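Local coordinates for universal stress protein (Archaeoglobus fulgidus, PDB 3LOQ), which belongs to the universal stress protein A family and binds AMP, its precise role in the cell being still unknown, at residues D171-A176 / A252-M257; G199-I204 / E226-H231; A214-M219 / V232-G237. One frame throughout, in Å; residues are numbered along the deposited sequence.

Contact 1 of 3, residues D171-A176 / A252-M257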
# COMPACT_ATOMS: atom_id res chain seq x y z
N ASP A 171 13.85 -4.94 -4.18
CA ASP A 171 15.32 -4.97 -4.20
C ASP A 171 15.95 -4.05 -3.15
O ASP A 171 16.92 -4.43 -2.50
CB ASP A 171 15.88 -4.61 -5.59
CG ASP A 171 15.62 -5.69 -6.62
OD1 ASP A 171 14.99 -6.72 -6.28
OD2 ASP A 171 16.04 -5.50 -7.78
N ARG A 172 15.41 -2.85 -2.99
CA ARG A 172 15.93 -1.90 -2.02
C ARG A 172 14.73 -1.34 -1.25
O ARG A 172 14.02 -0.45 -1.72
CB ARG A 172 16.72 -0.77 -2.70
CG ARG A 172 18.17 -1.12 -3.13
CD ARG A 172 18.61 -0.32 -4.39
NE ARG A 172 18.44 -1.13 -5.60
CZ ARG A 172 17.84 -0.74 -6.72
NH1 ARG A 172 17.35 0.49 -6.83
NH2 ARG A 172 17.74 -1.57 -7.75
N VAL A 173 14.48 -1.90 -0.08
CA VAL A 173 13.34 -1.48 0.70
C VAL A 173 13.75 -0.44 1.72
O VAL A 173 14.67 -0.67 2.50
CB VAL A 173 12.71 -2.67 1.40
CG1 VAL A 173 11.51 -2.22 2.26
CG2 VAL A 173 12.30 -3.71 0.36
N LEU A 174 13.08 0.71 1.68
CA LEU A 174 13.29 1.79 2.64
C LEU A 174 12.15 1.83 3.67
O LEU A 174 10.97 1.98 3.31
CB LEU A 174 13.37 3.13 1.91
CG LEU A 174 13.46 4.38 2.80
CD1 LEU A 174 14.65 4.36 3.77
CD2 LEU A 174 13.48 5.63 1.94
N VAL A 175 12.50 1.72 4.94
CA VAL A 175 11.50 1.74 5.99
C VAL A 175 11.58 3.04 6.78
O VAL A 175 12.59 3.36 7.39
CB VAL A 175 11.66 0.55 6.95
CG1 VAL A 175 10.54 0.54 7.98
CG2 VAL A 175 11.68 -0.76 6.16
N ALA A 176 10.51 3.82 6.72
CA ALA A 176 10.38 4.96 7.61
C ALA A 176 10.05 4.40 9.00
O ALA A 176 9.02 3.73 9.17
CB ALA A 176 9.30 5.89 7.11
N ALA A 252 15.75 3.61 -3.41
CA ALA A 252 14.88 2.59 -2.87
C ALA A 252 13.84 2.20 -3.91
O ALA A 252 13.36 3.05 -4.66
CB ALA A 252 14.20 3.11 -1.59
N THR A 253 13.47 0.93 -3.96
CA THR A 253 12.45 0.44 -4.89
C THR A 253 11.02 0.44 -4.30
O THR A 253 10.03 0.33 -5.02
CB THR A 253 12.80 -0.97 -5.37
OG1 THR A 253 13.03 -1.81 -4.23
CG2 THR A 253 14.08 -0.93 -6.19
N THR A 254 10.91 0.56 -2.98
CA THR A 254 9.61 0.69 -2.35
C THR A 254 9.81 1.31 -0.98
O THR A 254 10.91 1.25 -0.43
CB THR A 254 8.88 -0.67 -2.27
OG1 THR A 254 7.53 -0.49 -1.82
CG2 THR A 254 9.59 -1.59 -1.32
N ILE A 255 8.78 1.95 -0.45
CA ILE A 255 8.85 2.52 0.89
C ILE A 255 7.84 1.82 1.78
O ILE A 255 6.67 1.69 1.40
CB ILE A 255 8.52 4.01 0.88
CG1 ILE A 255 9.59 4.79 0.12
CG2 ILE A 255 8.42 4.54 2.30
CD1 ILE A 255 9.13 6.19 -0.30
N PHE A 256 8.28 1.33 2.94
CA PHE A 256 7.37 0.72 3.91
C PHE A 256 7.23 1.70 5.06
O PHE A 256 8.21 2.34 5.46
CB PHE A 256 7.91 -0.59 4.46
CG PHE A 256 7.75 -1.77 3.54
CD1 PHE A 256 7.52 -1.61 2.19
CD2 PHE A 256 7.86 -3.07 4.05
CE1 PHE A 256 7.39 -2.71 1.34
CE2 PHE A 256 7.73 -4.17 3.21
CZ PHE A 256 7.49 -3.99 1.85
N MSE A 257 6.03 1.83 5.59
CA MSE A 257 5.82 2.70 6.75
C MSE A 257 4.62 2.25 7.58
O MSE A 257 3.86 1.38 7.16
CB MSE A 257 5.67 4.16 6.30
CG MSE A 257 4.47 4.43 5.41
SE MSE A 257 4.60 6.14 4.43
CE MSE A 257 5.13 7.32 5.89

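Contact 2 of 3, residues G199-I204 / E226-H231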
# COMPACT_ATOMS: atom_id res chain seq x y z
N GLY A 199 17.44 -8.74 -1.22
CA GLY A 199 17.73 -7.33 -1.44
C GLY A 199 18.52 -6.65 -0.34
O GLY A 199 19.36 -7.26 0.34
N GLU A 200 18.26 -5.35 -0.18
CA GLU A 200 18.89 -4.51 0.83
C GLU A 200 17.79 -3.84 1.64
O GLU A 200 16.82 -3.34 1.07
CB GLU A 200 19.70 -3.39 0.19
CG GLU A 200 21.00 -3.79 -0.45
CD GLU A 200 21.65 -2.62 -1.18
OE1 GLU A 200 22.56 -2.86 -2.01
OE2 GLU A 200 21.23 -1.47 -0.93
N LEU A 201 17.98 -3.79 2.95
CA LEU A 201 17.04 -3.11 3.83
C LEU A 201 17.63 -1.77 4.23
O LEU A 201 18.79 -1.68 4.61
CB LEU A 201 16.79 -3.95 5.07
CG LEU A 201 15.93 -3.35 6.17
CD1 LEU A 201 14.54 -3.04 5.66
CD2 LEU A 201 15.88 -4.37 7.30
N HIS A 202 16.81 -0.73 4.11
CA HIS A 202 17.22 0.60 4.49
C HIS A 202 16.21 1.12 5.48
O HIS A 202 15.02 0.95 5.29
CB HIS A 202 17.29 1.52 3.26
CG HIS A 202 18.56 1.39 2.49
ND1 HIS A 202 18.71 0.51 1.44
CD2 HIS A 202 19.75 2.03 2.62
CE1 HIS A 202 19.93 0.62 0.94
NE2 HIS A 202 20.58 1.54 1.64
N ILE A 203 16.69 1.75 6.54
CA ILE A 203 15.83 2.25 7.60
C ILE A 203 16.15 3.72 7.81
O ILE A 203 17.30 4.07 8.05
CB ILE A 203 16.09 1.49 8.91
CG1 ILE A 203 15.89 -0.01 8.69
CG2 ILE A 203 15.16 2.00 10.02
CD1 ILE A 203 16.15 -0.84 9.90
N ILE A 204 15.14 4.58 7.69
CA ILE A 204 15.33 5.99 8.02
C ILE A 204 14.49 6.40 9.24
O ILE A 204 13.31 6.07 9.33
CB ILE A 204 15.01 6.92 6.83
CG1 ILE A 204 15.19 8.39 7.24
CG2 ILE A 204 13.59 6.68 6.30
CD1 ILE A 204 15.06 9.38 6.08
N GLU A 226 21.55 -10.89 11.77
CA GLU A 226 20.44 -11.77 11.41
C GLU A 226 20.51 -12.16 9.94
O GLU A 226 19.57 -12.72 9.39
CB GLU A 226 19.10 -11.11 11.75
CG GLU A 226 18.76 -11.08 13.23
CD GLU A 226 17.64 -10.11 13.56
OE1 GLU A 226 16.68 -10.50 14.27
OE2 GLU A 226 17.71 -8.96 13.12
N GLY A 227 21.65 -11.84 9.31
CA GLY A 227 21.91 -12.23 7.94
C GLY A 227 21.26 -11.35 6.88
O GLY A 227 21.11 -11.76 5.73
N ILE A 228 20.89 -10.13 7.26
CA ILE A 228 20.28 -9.19 6.32
C ILE A 228 21.20 -8.01 6.07
O ILE A 228 21.83 -7.50 7.01
CB ILE A 228 18.94 -8.67 6.85
CG1 ILE A 228 17.91 -9.79 6.87
CG2 ILE A 228 18.43 -7.53 5.99
CD1 ILE A 228 16.74 -9.52 7.80
N GLU A 229 21.27 -7.55 4.83
CA GLU A 229 22.03 -6.35 4.54
C GLU A 229 21.19 -5.10 4.85
O GLU A 229 20.18 -4.83 4.19
CB GLU A 229 22.55 -6.32 3.10
CG GLU A 229 23.39 -5.10 2.80
CD GLU A 229 23.70 -4.93 1.31
OE1 GLU A 229 23.34 -5.83 0.51
OE2 GLU A 229 24.30 -3.90 0.95
N VAL A 230 21.61 -4.36 5.86
CA VAL A 230 20.81 -3.28 6.39
C VAL A 230 21.63 -2.00 6.51
O VAL A 230 22.80 -2.04 6.85
CB VAL A 230 20.24 -3.66 7.75
CG1 VAL A 230 21.37 -3.98 8.71
CG2 VAL A 230 19.37 -2.55 8.31
N HIS A 231 21.02 -0.86 6.21
CA HIS A 231 21.69 0.42 6.40
C HIS A 231 20.73 1.36 7.09
O HIS A 231 19.59 1.55 6.65
CB HIS A 231 22.12 1.02 5.07
CG HIS A 231 23.02 0.13 4.28
ND1 HIS A 231 24.38 0.03 4.54
CD2 HIS A 231 22.77 -0.70 3.24
CE1 HIS A 231 24.92 -0.83 3.69
NE2 HIS A 231 23.96 -1.28 2.89
O HOH W 1 19.71 -9.14 2.71

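Contact 3 of 3, residues A214-M219 / V232-G237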
# COMPACT_ATOMS: atom_id res chain seq x y z
N ALA A 214 21.55 6.10 19.07
CA ALA A 214 22.25 4.96 19.63
C ALA A 214 21.46 3.66 19.42
O ALA A 214 22.02 2.68 18.92
CB ALA A 214 22.55 5.19 21.10
N ASP A 215 20.18 3.65 19.80
CA ASP A 215 19.36 2.45 19.63
C ASP A 215 19.25 2.02 18.16
O ASP A 215 19.22 0.82 17.86
CB ASP A 215 17.96 2.67 20.20
CG ASP A 215 17.91 2.46 21.70
OD1 ASP A 215 18.97 2.20 22.30
OD2 ASP A 215 16.81 2.53 22.26
N LEU A 216 19.19 2.99 17.26
CA LEU A 216 19.03 2.70 15.84
C LEU A 216 20.31 2.05 15.33
O LEU A 216 20.28 1.07 14.60
CB LEU A 216 18.75 3.98 15.08
CG LEU A 216 17.50 4.12 14.21
CD1 LEU A 216 16.72 2.82 14.10
CD2 LEU A 216 16.63 5.21 14.79
N ARG A 217 21.44 2.62 15.71
CA ARG A 217 22.73 2.06 15.35
C ARG A 217 22.84 0.61 15.84
O ARG A 217 23.31 -0.28 15.11
CB ARG A 217 23.85 2.92 15.93
CG ARG A 217 24.80 3.51 14.89
CD ARG A 217 24.12 4.51 13.94
NE ARG A 217 24.46 4.23 12.55
CZ ARG A 217 24.26 5.06 11.53
NH1 ARG A 217 23.72 6.26 11.73
NH2 ARG A 217 24.60 4.69 10.30
N VAL A 218 22.41 0.36 17.08
CA VAL A 218 22.45 -0.99 17.63
C VAL A 218 21.63 -1.94 16.78
O VAL A 218 22.09 -3.02 16.40
CB VAL A 218 21.92 -1.04 19.07
CG1 VAL A 218 21.61 -2.46 19.45
CG2 VAL A 218 22.95 -0.47 20.03
N MSE A 219 20.42 -1.52 16.44
CA MSE A 219 19.59 -2.33 15.56
C MSE A 219 20.18 -2.64 14.19
O MSE A 219 20.02 -3.76 13.69
CB MSE A 219 18.20 -1.73 15.43
CG MSE A 219 17.29 -2.30 16.53
SE MSE A 219 15.73 -1.26 16.62
CE MSE A 219 14.77 -2.08 15.13
N VAL A 232 21.21 1.97 8.16
CA VAL A 232 20.37 2.85 8.95
C VAL A 232 20.70 4.31 8.68
O VAL A 232 21.86 4.69 8.59
CB VAL A 232 20.50 2.48 10.44
CG1 VAL A 232 20.23 3.68 11.31
CG2 VAL A 232 19.56 1.32 10.76
N HIS A 233 19.66 5.14 8.53
CA HIS A 233 19.84 6.54 8.17
C HIS A 233 19.14 7.44 9.17
O HIS A 233 17.93 7.34 9.36
CB HIS A 233 19.28 6.79 6.78
CG HIS A 233 19.88 5.92 5.72
ND1 HIS A 233 21.13 6.16 5.18
CD2 HIS A 233 19.41 4.80 5.12
CE1 HIS A 233 21.39 5.23 4.28
NE2 HIS A 233 20.37 4.39 4.22
N ILE A 234 19.91 8.30 9.83
CA ILE A 234 19.34 9.28 10.74
C ILE A 234 19.25 10.60 10.01
O ILE A 234 20.17 11.01 9.30
CB ILE A 234 20.21 9.46 11.99
CG1 ILE A 234 20.55 8.10 12.61
CG2 ILE A 234 19.49 10.36 13.00
CD1 ILE A 234 19.35 7.36 13.15
N GLU A 235 18.11 11.27 10.15
CA GLU A 235 17.88 12.47 9.36
C GLU A 235 17.05 13.47 10.12
O GLU A 235 16.29 13.12 11.03
CB GLU A 235 17.19 12.13 8.04
CG GLU A 235 17.96 11.18 7.15
CD GLU A 235 19.26 11.78 6.63
OE1 GLU A 235 19.45 13.01 6.80
OE2 GLU A 235 20.07 11.03 6.05
N SER A 236 17.20 14.72 9.72
CA SER A 236 16.55 15.83 10.36
C SER A 236 15.53 16.41 9.39
O SER A 236 15.58 16.14 8.19
CB SER A 236 17.61 16.88 10.73
OG SER A 236 17.08 17.91 11.54
N GLY A 237 14.59 17.20 9.90
CA GLY A 237 13.74 17.98 9.03
C GLY A 237 12.32 17.49 8.96
O GLY A 237 11.90 16.68 9.78

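Contact 1 of 3, residues D171-A176 / A252-M257
Strand 172-176 runs parallel to strand 254-257, the two axes 4.7 Å apart at their closest and 30° from parallel, with Val173 beside Thr254, Leu174 beside Ile255 and Val175 beside Phe256. Leu174 uses both of its backbone polar groups on this neighbour: its N donates to Thr254 O (3.1 Å) and its O accepts from Phe256 N (2.8 Å). Ala176 N then bonds to Phe256 O. At the start of the pair, Thr253 closes a small two-way grip on Arg172. Thr253 N donates to Arg172 O, while Thr253 OG1, turned between the backbone N and carbonyl carbon (chi1 53°), receives Arg172 N at 2.9 Å; OG1 also bonds to Leu169 O. The same rotation lays Thr253 CG2 over one face of the Arg172 guanidinium, toward its rim and 3.6 Å from Arg172 NH1, which is itself tied to Asn251 O. On the face carrying Val173 and Phe256, the CG1 methyl of Val173 sits over the centre of the Phe256 ring in a CH-pi contact, 4.0 Å from the centroid. Helix 181-197 covers this side through Ala190. On the other face Leu174 CB meets Ala252 CB at 3.6 Å, under helix 239-249. These are inner strands of a Rossmann-like sheet, as in other universal stress proteins: backbone bonds set the register, aliphatic groups line both faces, with the Phe256 ring on one, and the threonine-arginine grip lies at the strand entrance.

Contact 2 of 3, residues G199-I204 / E226-H231
Strand 200-206 and strand 230-235 meet as parallel neighbours at the edge of the sheet, the two strands of a beta-alpha-beta unit whose crossover is helix 213-225. Leu201 pairs with Val230 and His202 with His231. Leu201 N donates to Glu229 O at 2.7 Å in a nearly straight bond, Leu201 O takes His231 N, and Ile203 N reaches His231 O. A water donates to Gly199 O and accepts from Glu229 N, bridging the two segments just ahead of the paired residues. The face covered by helices 181-197 and 213-225 is apolar: Val230 CG2 lies 4.1 Å from Leu201 CD2 and also touches Ile203 CD1, while Ile228 CG2 rests on Leu201 CB. The other face is polar. There His202 and His231 lie side by side, their ring planes 29° apart but slid so far that they barely overlap; His202 NE2 comes 3.5 Å from His231 CD2. With CG anti to the carbonyl carbon (chi1 -57°), the His231 ring is directed back along its strand, and His231 NE2 donates in its own plane to Glu229 OE2 at 3.3 Å. With an alanine here, the Glu229 carboxylate would probably be left without its imidazole mate and one flank of the His202 ring would be bared. Glu229 OE2 also lies 3.6 Å from Glu200 OE1, so the imidazole probably eases a carboxylate-carboxylate repulsion, and the two negative charges may favour a protonated His231.

Contact 3 of 3, residues A214-M219 / V232-G237
Val232, Arg217 and Leu216 carry most of this packing, in which helix 213-225 lies alongside the edge strand 230-235 that follows it; helix segment 214-219 runs nearly antiparallel (164°) to strand segment 232-235, the axes 8.8 Å apart at their closest. Val232 points at the helix and offers both methyls. A chi1 of 153° swings Val232 CG1 roughly opposite the backbone N, and this methyl meets Leu216 CG at 4.0 Å, while Val232 CG2 approaches the Leu216 backbone O. Leu216, itself directed at the strand, crosses both Val232 and Ile234 obliquely; Leu216 CD2 touches Ile234 CD1 at 3.8 Å, and Leu216 is covered further by Tyr177, Phe179 and His205. Arg217 leaves the helix beside this apolar patch, and bends in the middle of its chain (chi2 64°) bring the guanidinium back over the strand. One face of that group is laid over Val232 CG1, while Arg217 NH1 comes 3.8 Å from Ile234 CG1. Arg217 NH2 stands 3.2 Å from Val232 O, but the angle is too poor for a hydrogen bond, and Arg217 NE makes a long, weak ion pair with Glu220. This is how the helix of a beta-alpha-beta crossover packs on its second strand: mainly by aliphatic contacts, with a hydrogen bond from Val232 N to the Glu220 carboxylate as a polar tie and the Arg217 charge loosely held at the margin.

Overall arrangement
All three contacts belong to the second of the chain's two Usp-like halves, and all reach one sheet, in which strands 254-258, 172-176, 200-206 and 230-235 follow side by side. Contact 1 is the innermost. The centres of contact 1 and contact 2 are about 10 Å apart, those of contact 2 and contact 3 about 13 Å, and those of contact 1 and contact 3 about 16 Å. Contacts 1 and 2 join through the backbones of strands 172-176 and 200-206, whereas contacts 2 and 3 share strand 230-235. Along the chain, contact 1 closes a long loop enclosing the other two, whose segments alternate. Together they build the sheet outward from its middle to a helix-covered edge, away from the AMP site.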